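Local coordinates for PDZ domain protein (Parabacteroides distasonis, PDB 4L8N), which is of unknown function but binds magnesium and joins N- and C-terminal PDZ domains, probably peptide- or protein-recognition modules, to a DUF4136 domain, at residues 117-122 and 415-421; 110-115 and 411-415; 303-309 and 446-452. All blocks are in the same frame, centred on the assembly; numbering follows the deposited sequence.

All three contacts lie on the same side of the chain's centre, where the end of helix 107-113, the residues after it and the 411-421 loop meet the mixed sheet. Interactions 1 and 2 are buried, share Y415 and pair the same two regions of the chain: interaction 2 is mostly apolar and aromatic with one hydroxyl-to-carbonyl bond, whereas interaction 1 adds a chain of side-chain hydroxyls. Interaction 3 is partly buried, a backbone-bonded strand pair with one face turned partly outward. It touches both others: L414 O is 2.7 Å from N308 N and S112 OG 2.8 Å from K305 NZ (interaction 2), and E120 O is 2.8 Å from K304 NZ (interaction 1).

Interaction 1 of 3, residues 117-122 and 415-421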
loop_
_atom_site.group_PDB
_atom_site.type_symbol
_atom_site.label_atom_id
_atom_site.label_comp_id
_atom_site.label_asym_id
_atom_site.label_seq_id
_atom_site.Cartn_x
_atom_site.Cartn_y
_atom_site.Cartn_z
ATOM N N TYR A 117 -4.496 -36.071 15.506
ATOM C CA TYR A 117 -5.503 -37.088 15.264
ATOM C C TYR A 117 -6.560 -36.473 14.334
ATOM O O TYR A 117 -7.145 -37.165 13.492
ATOM C CB TYR A 117 -6.189 -37.501 16.580
ATOM C CG TYR A 117 -5.463 -38.440 17.520
ATOM C CD1 TYR A 117 -4.698 -39.495 17.032
ATOM C CD2 TYR A 117 -5.689 -38.386 18.892
ATOM C CE1 TYR A 117 -4.099 -40.417 17.894
ATOM C CE2 TYR A 117 -5.110 -39.309 19.760
ATOM C CZ TYR A 117 -4.299 -40.312 19.260
ATOM O OH TYR A 117 -3.698 -41.192 20.125
ATOM N N SER A 118 -6.811 -35.138 14.524
ATOM C CA SER A 118 -7.834 -34.411 13.794
ATOM C C SER A 118 -7.470 -32.957 13.482
ATOM O O SER A 118 -8.079 -32.045 14.055
ATOM C CB SER A 118 -9.134 -34.453 14.580
ATOM O OG SER A 118 -10.203 -34.050 13.747
ATOM N N LEU A 119 -6.532 -32.728 12.522
ATOM C CA LEU A 119 -6.131 -31.374 12.100
ATOM C C LEU A 119 -7.291 -30.637 11.446
ATOM O O LEU A 119 -7.349 -29.415 11.491
ATOM C CB LEU A 119 -4.936 -31.384 11.142
ATOM C CG LEU A 119 -3.552 -31.527 11.750
ATOM C CD1 LEU A 119 -2.487 -31.340 10.683
ATOM C CD2 LEU A 119 -3.308 -30.513 12.854
ATOM N N GLU A 120 -8.205 -31.405 10.852
ATOM C CA GLU A 120 -9.442 -30.998 10.205
ATOM C C GLU A 120 -10.315 -30.201 11.139
ATOM O O GLU A 120 -11.081 -29.357 10.680
ATOM C CB GLU A 120 -10.224 -32.249 9.761
ATOM C CG GLU A 120 -9.632 -32.947 8.557
ATOM C CD GLU A 120 -8.661 -34.079 8.814
ATOM O OE1 GLU A 120 -8.008 -34.105 9.883
ATOM O OE2 GLU A 120 -8.539 -34.937 7.914
ATOM N N THR A 121 -10.236 -30.500 12.450
ATOM C CA THR A 121 -11.068 -29.845 13.450
ATOM C C THR A 121 -10.263 -28.973 14.408
ATOM O O THR A 121 -10.829 -28.013 14.940
ATOM C CB THR A 121 -11.874 -30.898 14.251
ATOM O OG1 THR A 121 -10.996 -31.744 14.998
ATOM C CG2 THR A 121 -12.784 -31.733 13.376
ATOM N N THR A 122 -8.962 -29.292 14.640
ATOM C CA THR A 122 -8.149 -28.601 15.655
ATOM C C THR A 122 -6.838 -28.076 15.128
ATOM O O THR A 122 -5.841 -28.805 15.088
ATOM C CB THR A 122 -7.897 -29.560 16.823
ATOM O OG1 THR A 122 -9.142 -30.175 17.187
ATOM C CG2 THR A 122 -7.217 -28.883 18.031
ATOM N N TYR A 415 -11.518 -37.529 20.053
ATOM C CA TYR A 415 -11.887 -37.367 18.647
ATOM C C TYR A 415 -12.755 -38.534 18.141
ATOM O O TYR A 415 -12.800 -38.790 16.946
ATOM C CB TYR A 415 -10.621 -37.173 17.786
ATOM C CG TYR A 415 -9.912 -35.863 18.064
ATOM C CD1 TYR A 415 -10.512 -34.642 17.760
ATOM C CD2 TYR A 415 -8.681 -35.836 18.726
ATOM C CE1 TYR A 415 -9.875 -33.431 18.037
ATOM C CE2 TYR A 415 -8.042 -34.629 19.022
ATOM C CZ TYR A 415 -8.633 -33.430 18.651
ATOM O OH TYR A 415 -8.014 -32.229 18.886
ATOM N N TYR A 416 -13.532 -39.165 19.037
ATOM C CA TYR A 416 -14.389 -40.301 18.692
ATOM C C TYR A 416 -15.590 -39.955 17.809
ATOM O O TYR A 416 -16.259 -40.876 17.326
ATOM C CB TYR A 416 -14.854 -41.033 19.944
ATOM C CG TYR A 416 -14.110 -42.328 20.106
ATOM C CD1 TYR A 416 -12.739 -42.405 19.842
ATOM C CD2 TYR A 416 -14.780 -43.503 20.426
ATOM C CE1 TYR A 416 -12.052 -43.613 19.924
ATOM C CE2 TYR A 416 -14.109 -44.729 20.471
ATOM C CZ TYR A 416 -12.737 -44.772 20.259
ATOM O OH TYR A 416 -12.057 -45.957 20.366
ATOM N N PHE A 417 -15.832 -38.667 17.556
ATOM C CA PHE A 417 -16.915 -38.210 16.705
ATOM C C PHE A 417 -16.470 -38.256 15.205
ATOM O O PHE A 417 -17.304 -38.093 14.304
ATOM C CB PHE A 417 -17.353 -36.777 17.130
ATOM C CG PHE A 417 -16.241 -35.748 17.047
ATOM C CD1 PHE A 417 -15.911 -35.149 15.833
ATOM C CD2 PHE A 417 -15.486 -35.423 18.170
ATOM C CE1 PHE A 417 -14.828 -34.272 15.740
ATOM C CE2 PHE A 417 -14.418 -34.524 18.079
ATOM C CZ PHE A 417 -14.097 -33.956 16.870
ATOM N N ALA A 418 -15.158 -38.448 14.952
ATOM C CA ALA A 418 -14.565 -38.462 13.610
ATOM C C ALA A 418 -14.459 -39.893 13.071
ATOM O O ALA A 418 -13.999 -40.769 13.805
ATOM C CB ALA A 418 -13.197 -37.795 13.647
ATOM N N PRO A 419 -14.842 -40.160 11.790
ATOM C CA PRO A 419 -14.804 -41.544 11.276
ATOM C C PRO A 419 -13.380 -42.053 10.958
ATOM O O PRO A 419 -13.186 -43.270 10.809
ATOM C CB PRO A 419 -15.675 -41.457 10.026
ATOM C CG PRO A 419 -15.463 -40.084 9.536
ATOM C CD PRO A 419 -15.432 -39.253 10.785
ATOM N N TYR A 420 -12.386 -41.124 10.847
ATOM C CA TYR A 420 -10.974 -41.475 10.675
ATOM C C TYR A 420 -10.332 -41.908 12.049
ATOM O O TYR A 420 -9.157 -42.237 12.095
ATOM C CB TYR A 420 -10.177 -40.347 10.003
ATOM C CG TYR A 420 -10.491 -38.947 10.482
ATOM C CD1 TYR A 420 -9.885 -38.427 11.621
ATOM C CD2 TYR A 420 -11.332 -38.116 9.755
ATOM C CE1 TYR A 420 -10.119 -37.121 12.033
ATOM C CE2 TYR A 420 -11.591 -36.814 10.165
ATOM C CZ TYR A 420 -10.979 -36.314 11.304
ATOM O OH TYR A 420 -11.248 -35.026 11.731
ATOM N N ILE A 421 -11.110 -41.909 13.150
ATOM C CA ILE A 421 -10.670 -42.363 14.473
ATOM C C ILE A 421 -11.629 -43.480 14.935
ATOM O O ILE A 421 -11.170 -44.562 15.276
ATOM C CB ILE A 421 -10.536 -41.220 15.554
ATOM C CG1 ILE A 421 -9.603 -40.076 15.117
ATOM C CG2 ILE A 421 -10.137 -41.774 16.917
ATOM C CD1 ILE A 421 -8.106 -40.404 14.908
#
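Start at the hydroxyl of S118. Its t rotamer (chi1 -166°) sends OG to within 2.5 Å of Y420 OH, a very short hydrogen bond in which either group could donate. S118 OG also bonds T121 OG1 at 2.7 Å, with T121 in p (chi1 64°). Y420, also p, holds its ring so that E120 OE2 lies over one face; that oxygen is hydrogen-bonded to the backbone N of W390. Y415 takes the m rotamer and lays its ring on S118, with S118 CB 3.8 Å from the ring centroid in a CH-pi contact. The architecture is loop against loop: a type I turn, Y415 to A418, on the way to strand 429-435 packs on the connection from helix 107-113 into strand 123-135 of the large mixed sheet. Y415 OH bonds A111 O; T122 OG1, 2.9 Å from Y415 OH, may donate to it, though that proton has another acceptor within reach. Y117, in m, presses CB on Y415 CD2 (3.7 Å) and on I421 CD1 (3.9 Å), while its ring leads away to Y114 and Y361. F417, p, brings CE1 to 4.0 Å from T121 CG2, which sits at its ring edge.

Interaction 2 of 3, residues 110-115 and 411-415; sequences LASAYA and FSYLY
This is a buried helix-end contact: the last turn of helix 107-113 and the residues after it pack against a 3-10 turn in the loop between helix 395-402 and strand 429-435, beside helix 354-367 of what is probably the C-terminal PDZ domain. Residues 110-113 are helical, and Y114 (phi/psi -103/29) is the first to leave helical angles, with Y114 N still bonded to L110 O at 2.8 Å. Across the contact, 412-414 form the 3-10 segment, where L414 N meets F411 O at 3.1 Å and Y415 N meets S412 O at 2.9 Å. The closest CA pairs are A111 with L414 (6.4 Å), L110 with F411 (7.7 Å) and Y114 with S412 (7.8 Å). L110 and L414 both adopt mt rotamers and touch through L110 CB and L414 CD1 at 3.6 Å. F411 (m) receives L110 CD2 over its face, 4.1 Å from the ring centroid, and in turn places its CB 4.0 Å from the centroid of the Y114 ring. Those two rings meet obliquely, centroids 5.5 Å apart and planes at 34°; Y361 and F357 of helix 354-367 each meet one of them edge-to-face. A115 N makes just a weak 3.5 Å bond to S112 O, and the helix-end carbonyl of A111 is taken by a side chain: Y415, m with chi2 -66°, donates from OH to A111 O at 2.5 Å.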
loop_
_atom_site.group_PDB
_atom_site.type_symbol
_atom_site.label_atom_id
_atom_site.label_comp_id
_atom_site.label_asym_id
_atom_site.label_seq_id
_atom_site.Cartn_x
_atom_site.Cartn_y
_atom_site.Cartn_z
ATOM N N LEU A 110 -5.496 -31.493 26.282
ATOM C CA LEU A 110 -5.252 -32.762 25.593
ATOM C C LEU A 110 -5.724 -32.738 24.129
ATOM O O LEU A 110 -5.065 -33.329 23.271
ATOM C CB LEU A 110 -5.914 -33.921 26.343
ATOM C CG LEU A 110 -5.317 -34.280 27.708
ATOM C CD1 LEU A 110 -6.315 -34.996 28.570
ATOM C CD2 LEU A 110 -4.031 -35.100 27.574
ATOM N N ALA A 111 -6.827 -32.024 23.834
ATOM C CA ALA A 111 -7.334 -31.885 22.467
ATOM C C ALA A 111 -6.304 -31.168 21.598
ATOM O O ALA A 111 -6.136 -31.518 20.433
ATOM C CB ALA A 111 -8.650 -31.134 22.462
ATOM N N SER A 112 -5.582 -30.203 22.190
ATOM C CA SER A 112 -4.516 -29.448 21.542
ATOM C C SER A 112 -3.248 -30.283 21.413
ATOM O O SER A 112 -2.604 -30.223 20.363
ATOM C CB SER A 112 -4.219 -28.181 22.321
ATOM O OG SER A 112 -5.074 -27.141 21.890
ATOM N N ALA A 113 -2.909 -31.090 22.453
ATOM C CA ALA A 113 -1.728 -31.952 22.457
ATOM C C ALA A 113 -1.859 -33.122 21.462
ATOM O O ALA A 113 -0.865 -33.504 20.837
ATOM C CB ALA A 113 -1.465 -32.479 23.861
ATOM N N TYR A 114 -3.066 -33.686 21.309
ATOM C CA TYR A 114 -3.304 -34.785 20.369
ATOM C C TYR A 114 -4.020 -34.290 19.068
ATOM O O TYR A 114 -4.701 -35.072 18.405
ATOM C CB TYR A 114 -4.139 -35.876 21.058
ATOM C CG TYR A 114 -3.388 -36.769 22.024
ATOM C CD1 TYR A 114 -2.709 -37.897 21.575
ATOM C CD2 TYR A 114 -3.464 -36.561 23.397
ATOM C CE1 TYR A 114 -2.075 -38.763 22.462
ATOM C CE2 TYR A 114 -2.812 -37.404 24.294
ATOM C CZ TYR A 114 -2.122 -38.508 23.824
ATOM O OH TYR A 114 -1.491 -39.359 24.698
ATOM N N ALA A 115 -3.809 -33.020 18.674
ATOM C CA ALA A 115 -4.459 -32.375 17.519
ATOM C C ALA A 115 -4.210 -33.076 16.170
ATOM O O ALA A 115 -5.033 -32.970 15.255
ATOM C CB ALA A 115 -4.018 -30.925 17.416
ATOM N N PHE A 411 -6.381 -41.582 24.821
ATOM C CA PHE A 411 -6.916 -40.239 24.694
ATOM C C PHE A 411 -7.575 -39.985 23.338
ATOM O O PHE A 411 -8.206 -38.941 23.170
ATOM C CB PHE A 411 -5.834 -39.199 24.985
ATOM C CG PHE A 411 -5.360 -39.174 26.425
ATOM C CD1 PHE A 411 -6.166 -38.651 27.436
ATOM C CD2 PHE A 411 -4.093 -39.637 26.765
ATOM C CE1 PHE A 411 -5.724 -38.623 28.761
ATOM C CE2 PHE A 411 -3.642 -39.585 28.095
ATOM C CZ PHE A 411 -4.463 -39.078 29.079
ATOM N N SER A 412 -7.531 -40.944 22.411
ATOM C CA SER A 412 -8.173 -40.775 21.086
ATOM C C SER A 412 -9.717 -40.600 21.194
ATOM O O SER A 412 -10.340 -40.200 20.217
ATOM C CB SER A 412 -7.834 -41.936 20.142
ATOM O OG SER A 412 -8.475 -43.135 20.548
ATOM N N TYR A 413 -10.309 -40.876 22.373
ATOM C CA TYR A 413 -11.739 -40.716 22.678
ATOM C C TYR A 413 -12.157 -39.243 22.461
ATOM O O TYR A 413 -13.309 -38.963 22.129
ATOM C CB TYR A 413 -12.053 -41.189 24.126
ATOM C CG TYR A 413 -11.770 -40.174 25.225
ATOM C CD1 TYR A 413 -12.737 -39.247 25.614
ATOM C CD2 TYR A 413 -10.543 -40.155 25.887
ATOM C CE1 TYR A 413 -12.474 -38.297 26.604
ATOM C CE2 TYR A 413 -10.269 -39.210 26.879
ATOM C CZ TYR A 413 -11.242 -38.289 27.240
ATOM O OH TYR A 413 -10.993 -37.378 28.233
ATOM N N LEU A 414 -11.205 -38.313 22.644
ATOM C CA LEU A 414 -11.397 -36.888 22.427
ATOM C C LEU A 414 -11.848 -36.610 21.008
ATOM O O LEU A 414 -12.517 -35.594 20.781
ATOM C CB LEU A 414 -10.096 -36.120 22.722
ATOM C CG LEU A 414 -9.675 -36.079 24.203
ATOM C CD1 LEU A 414 -8.211 -35.764 24.327
ATOM C CD2 LEU A 414 -10.536 -35.118 25.019
ATOM N N TYR A 415 -11.518 -37.529 20.053
ATOM C CA TYR A 415 -11.887 -37.367 18.647
ATOM C C TYR A 415 -12.755 -38.534 18.141
ATOM O O TYR A 415 -12.800 -38.790 16.946
ATOM C CB TYR A 415 -10.621 -37.173 17.786
ATOM C CG TYR A 415 -9.912 -35.863 18.064
ATOM C CD1 TYR A 415 -10.512 -34.642 17.760
ATOM C CD2 TYR A 415 -8.681 -35.836 18.726
ATOM C CE1 TYR A 415 -9.875 -33.431 18.037
ATOM C CE2 TYR A 415 -8.042 -34.629 19.022
ATOM C CZ TYR A 415 -8.633 -33.430 18.651
ATOM O OH TYR A 415 -8.014 -32.229 18.886
#

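Interaction 3 of 3, residues 303-309 and 446-452; sequences SKKTYNY and PTIRSEV
Two extended segments run antiparallel here, strand 303-309 beside strand 447-452, their axes 4.7 Å apart at closest approach and their directions at 152°. The register is fixed by three hydrogen-bonded pairs: K305 N to E451 O and E451 N to K305 O, both 2.9 Å; Y307 N to R449 O and R449 N to Y307 O, both 3.0 Å; Y309 N to T447 O at 2.8 Å and T447 N to Y309 O at 3.1 Å. Alternating with them are the non-hydrogen-bonded pairs K304-V452, T306-S450 and N308-I448, with CA-CA distances of 4.4, 4.4 and 5.0 Å; the first two add CA-H...O contacts, the shortest T306 CA to R449 O at 3.1 Å.

Cation-pi and CH-pi contacts dominate the face carrying Y307, Y309 and R449. R449 (m, then extended) lays its guanidinium flat on the Y309 ring (chi1 t), centres 3.7 Å apart and planes at 14°, while R449 CB sits over the Y307 ring (chi1 p), 4.2 Å from its centroid. Y37 adds a second cation-pi partner for R449, and Y309 OH is bonded to D326 OD2.

On the face with T306, S450 and I448, T306 OG1 and S450 OG share a 2.7 Å hydrogen bond, T306 CG2 meets I448 CG2 at 3.4 Å, and N308 CB rests on P446 CB at 3.7 Å. V452 reaches Y216 of the second subunit.

Within this stretch the antiparallel pair is unbroken, set in the mixed sheet between strand 123-135 and strand 429-435, the hairpin partner of 438-456; it probably belongs to the C-terminal PDZ domain.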
loop_
_atom_site.group_PDB
_atom_site.type_symbol
_atom_site.label_atom_id
_atom_site.label_comp_id
_atom_site.label_asym_id
_atom_site.label_seq_id
_atom_site.Cartn_x
_atom_site.Cartn_y
_atom_site.Cartn_z
ATOM N N SER A 303 -8.140 -19.806 15.422
ATOM C CA SER A 303 -7.936 -20.976 16.276
ATOM C C SER A 303 -9.219 -21.760 16.332
ATOM O O SER A 303 -10.206 -21.277 16.904
ATOM C CB SER A 303 -7.508 -20.566 17.683
ATOM O OG SER A 303 -6.301 -19.822 17.663
ATOM N N LYS A 304 -9.242 -22.945 15.695
ATOM C CA LYS A 304 -10.447 -23.748 15.754
ATOM C C LYS A 304 -10.161 -25.013 16.554
ATOM O O LYS A 304 -9.010 -25.438 16.625
ATOM C CB LYS A 304 -11.043 -24.013 14.360
ATOM C CG LYS A 304 -10.327 -24.987 13.448
ATOM C CD LYS A 304 -11.244 -25.261 12.268
ATOM C CE LYS A 304 -10.651 -26.191 11.255
ATOM N NZ LYS A 304 -11.661 -26.605 10.241
ATOM N N LYS A 305 -11.182 -25.546 17.243
ATOM C CA LYS A 305 -11.060 -26.764 18.064
ATOM C C LYS A 305 -12.414 -27.428 18.291
ATOM O O LYS A 305 -13.383 -26.763 18.659
ATOM C CB LYS A 305 -10.409 -26.468 19.428
ATOM C CG LYS A 305 -10.162 -27.712 20.299
ATOM C CD LYS A 305 -9.617 -27.394 21.708
ATOM C CE LYS A 305 -8.243 -26.765 21.635
ATOM N NZ LYS A 305 -7.592 -26.685 22.956
ATOM N N THR A 306 -12.456 -28.740 18.083
ATOM C CA THR A 306 -13.616 -29.564 18.357
ATOM C C THR A 306 -13.118 -30.802 19.060
ATOM O O THR A 306 -12.225 -31.460 18.558
ATOM C CB THR A 306 -14.426 -29.891 17.096
ATOM O OG1 THR A 306 -14.819 -28.677 16.462
ATOM C CG2 THR A 306 -15.675 -30.727 17.404
ATOM N N TYR A 307 -13.689 -31.122 20.217
ATOM C CA TYR A 307 -13.322 -32.322 20.950
ATOM C C TYR A 307 -14.518 -32.890 21.689
ATOM O O TYR A 307 -15.492 -32.176 21.919
ATOM C CB TYR A 307 -12.145 -32.055 21.914
ATOM C CG TYR A 307 -12.421 -31.083 23.048
ATOM C CD1 TYR A 307 -12.261 -29.712 22.871
ATOM C CD2 TYR A 307 -12.711 -31.542 24.330
ATOM C CE1 TYR A 307 -12.488 -28.814 23.912
ATOM C CE2 TYR A 307 -12.893 -30.655 25.392
ATOM C CZ TYR A 307 -12.795 -29.289 25.174
ATOM O OH TYR A 307 -12.979 -28.396 26.203
ATOM N N ASN A 308 -14.445 -34.187 22.050
ATOM C CA ASN A 308 -15.445 -34.859 22.896
ATOM C C ASN A 308 -15.154 -34.451 24.329
ATOM O O ASN A 308 -14.043 -34.696 24.833
ATOM C CB ASN A 308 -15.408 -36.392 22.754
ATOM C CG ASN A 308 -16.246 -37.002 21.657
ATOM O OD1 ASN A 308 -17.210 -36.430 21.129
ATOM N ND2 ASN A 308 -15.920 -38.229 21.338
ATOM N N TYR A 309 -16.132 -33.778 24.960
ATOM C CA TYR A 309 -16.050 -33.290 26.320
ATOM C C TYR A 309 -16.832 -34.178 27.298
ATOM O O TYR A 309 -18.022 -34.436 27.087
ATOM C CB TYR A 309 -16.582 -31.858 26.361
ATOM C CG TYR A 309 -16.731 -31.288 27.757
ATOM C CD1 TYR A 309 -15.622 -30.850 28.473
ATOM C CD2 TYR A 309 -17.984 -31.168 28.353
ATOM C CE1 TYR A 309 -15.751 -30.322 29.754
ATOM C CE2 TYR A 309 -18.128 -30.621 29.623
ATOM C CZ TYR A 309 -17.006 -30.205 30.323
ATOM O OH TYR A 309 -17.129 -29.651 31.572
ATOM N N PRO A 446 -20.306 -38.141 25.335
ATOM C CA PRO A 446 -19.782 -36.794 25.483
ATOM C C PRO A 446 -20.604 -35.788 24.714
ATOM O O PRO A 446 -21.426 -36.136 23.844
ATOM C CB PRO A 446 -18.361 -36.904 24.901
ATOM C CG PRO A 446 -18.125 -38.352 24.640
ATOM C CD PRO A 446 -19.473 -38.919 24.401
ATOM N N THR A 447 -20.360 -34.526 25.042
ATOM C CA THR A 447 -20.926 -33.396 24.331
ATOM C C THR A 447 -19.807 -32.898 23.463
ATOM O O THR A 447 -18.635 -33.094 23.783
ATOM C CB THR A 447 -21.508 -32.361 25.279
ATOM O OG1 THR A 447 -20.547 -32.021 26.284
ATOM C CG2 THR A 447 -22.818 -32.823 25.900
ATOM N N ILE A 448 -20.151 -32.305 22.347
ATOM C CA ILE A 448 -19.144 -31.869 21.408
ATOM C C ILE A 448 -18.908 -30.384 21.631
ATOM O O ILE A 448 -19.823 -29.546 21.509
ATOM C CB ILE A 448 -19.541 -32.268 19.952
ATOM C CG1 ILE A 448 -19.514 -33.825 19.806
ATOM C CG2 ILE A 448 -18.643 -31.602 18.921
ATOM C CD1 ILE A 448 -19.929 -34.406 18.457
ATOM N N ARG A 449 -17.684 -30.080 22.063
ATOM C CA ARG A 449 -17.287 -28.705 22.286
ATOM C C ARG A 449 -16.660 -28.273 21.024
ATOM O O ARG A 449 -15.728 -28.920 20.553
ATOM C CB ARG A 449 -16.353 -28.537 23.497
ATOM C CG ARG A 449 -17.085 -28.547 24.789
ATOM C CD ARG A 449 -16.262 -27.940 25.886
ATOM N NE ARG A 449 -17.076 -27.754 27.090
ATOM C CZ ARG A 449 -16.660 -27.144 28.196
ATOM N NH1 ARG A 449 -15.431 -26.651 28.269
ATOM N NH2 ARG A 449 -17.468 -27.026 29.240
ATOM N N SER A 450 -17.249 -27.266 20.405
ATOM C CA SER A 450 -16.786 -26.663 19.164
ATOM C C SER A 450 -16.551 -25.198 19.412
ATOM O O SER A 450 -17.312 -24.564 20.167
ATOM C CB SER A 450 -17.798 -26.878 18.054
ATOM O OG SER A 450 -17.133 -27.410 16.925
ATOM N N GLU A 451 -15.456 -24.676 18.863
ATOM C CA GLU A 451 -15.057 -23.285 19.046
ATOM C C GLU A 451 -14.141 -22.808 17.924
ATOM O O GLU A 451 -13.304 -23.556 17.422
ATOM C CB GLU A 451 -14.379 -23.044 20.435
ATOM C CG GLU A 451 -13.366 -24.097 20.886
ATOM C CD GLU A 451 -12.583 -23.822 22.162
ATOM O OE1 GLU A 451 -11.560 -23.102 22.090
ATOM O OE2 GLU A 451 -12.938 -24.404 23.217
ATOM N N VAL A 452 -14.361 -21.562 17.504
ATOM C CA VAL A 452 -13.554 -20.798 16.548
ATOM C C VAL A 452 -13.306 -19.421 17.164
ATOM O O VAL A 452 -14.265 -18.750 17.545
ATOM C CB VAL A 452 -14.136 -20.651 15.122
ATOM C CG1 VAL A 452 -13.133 -19.964 14.207
ATOM C CG2 VAL A 452 -14.540 -21.987 14.535
#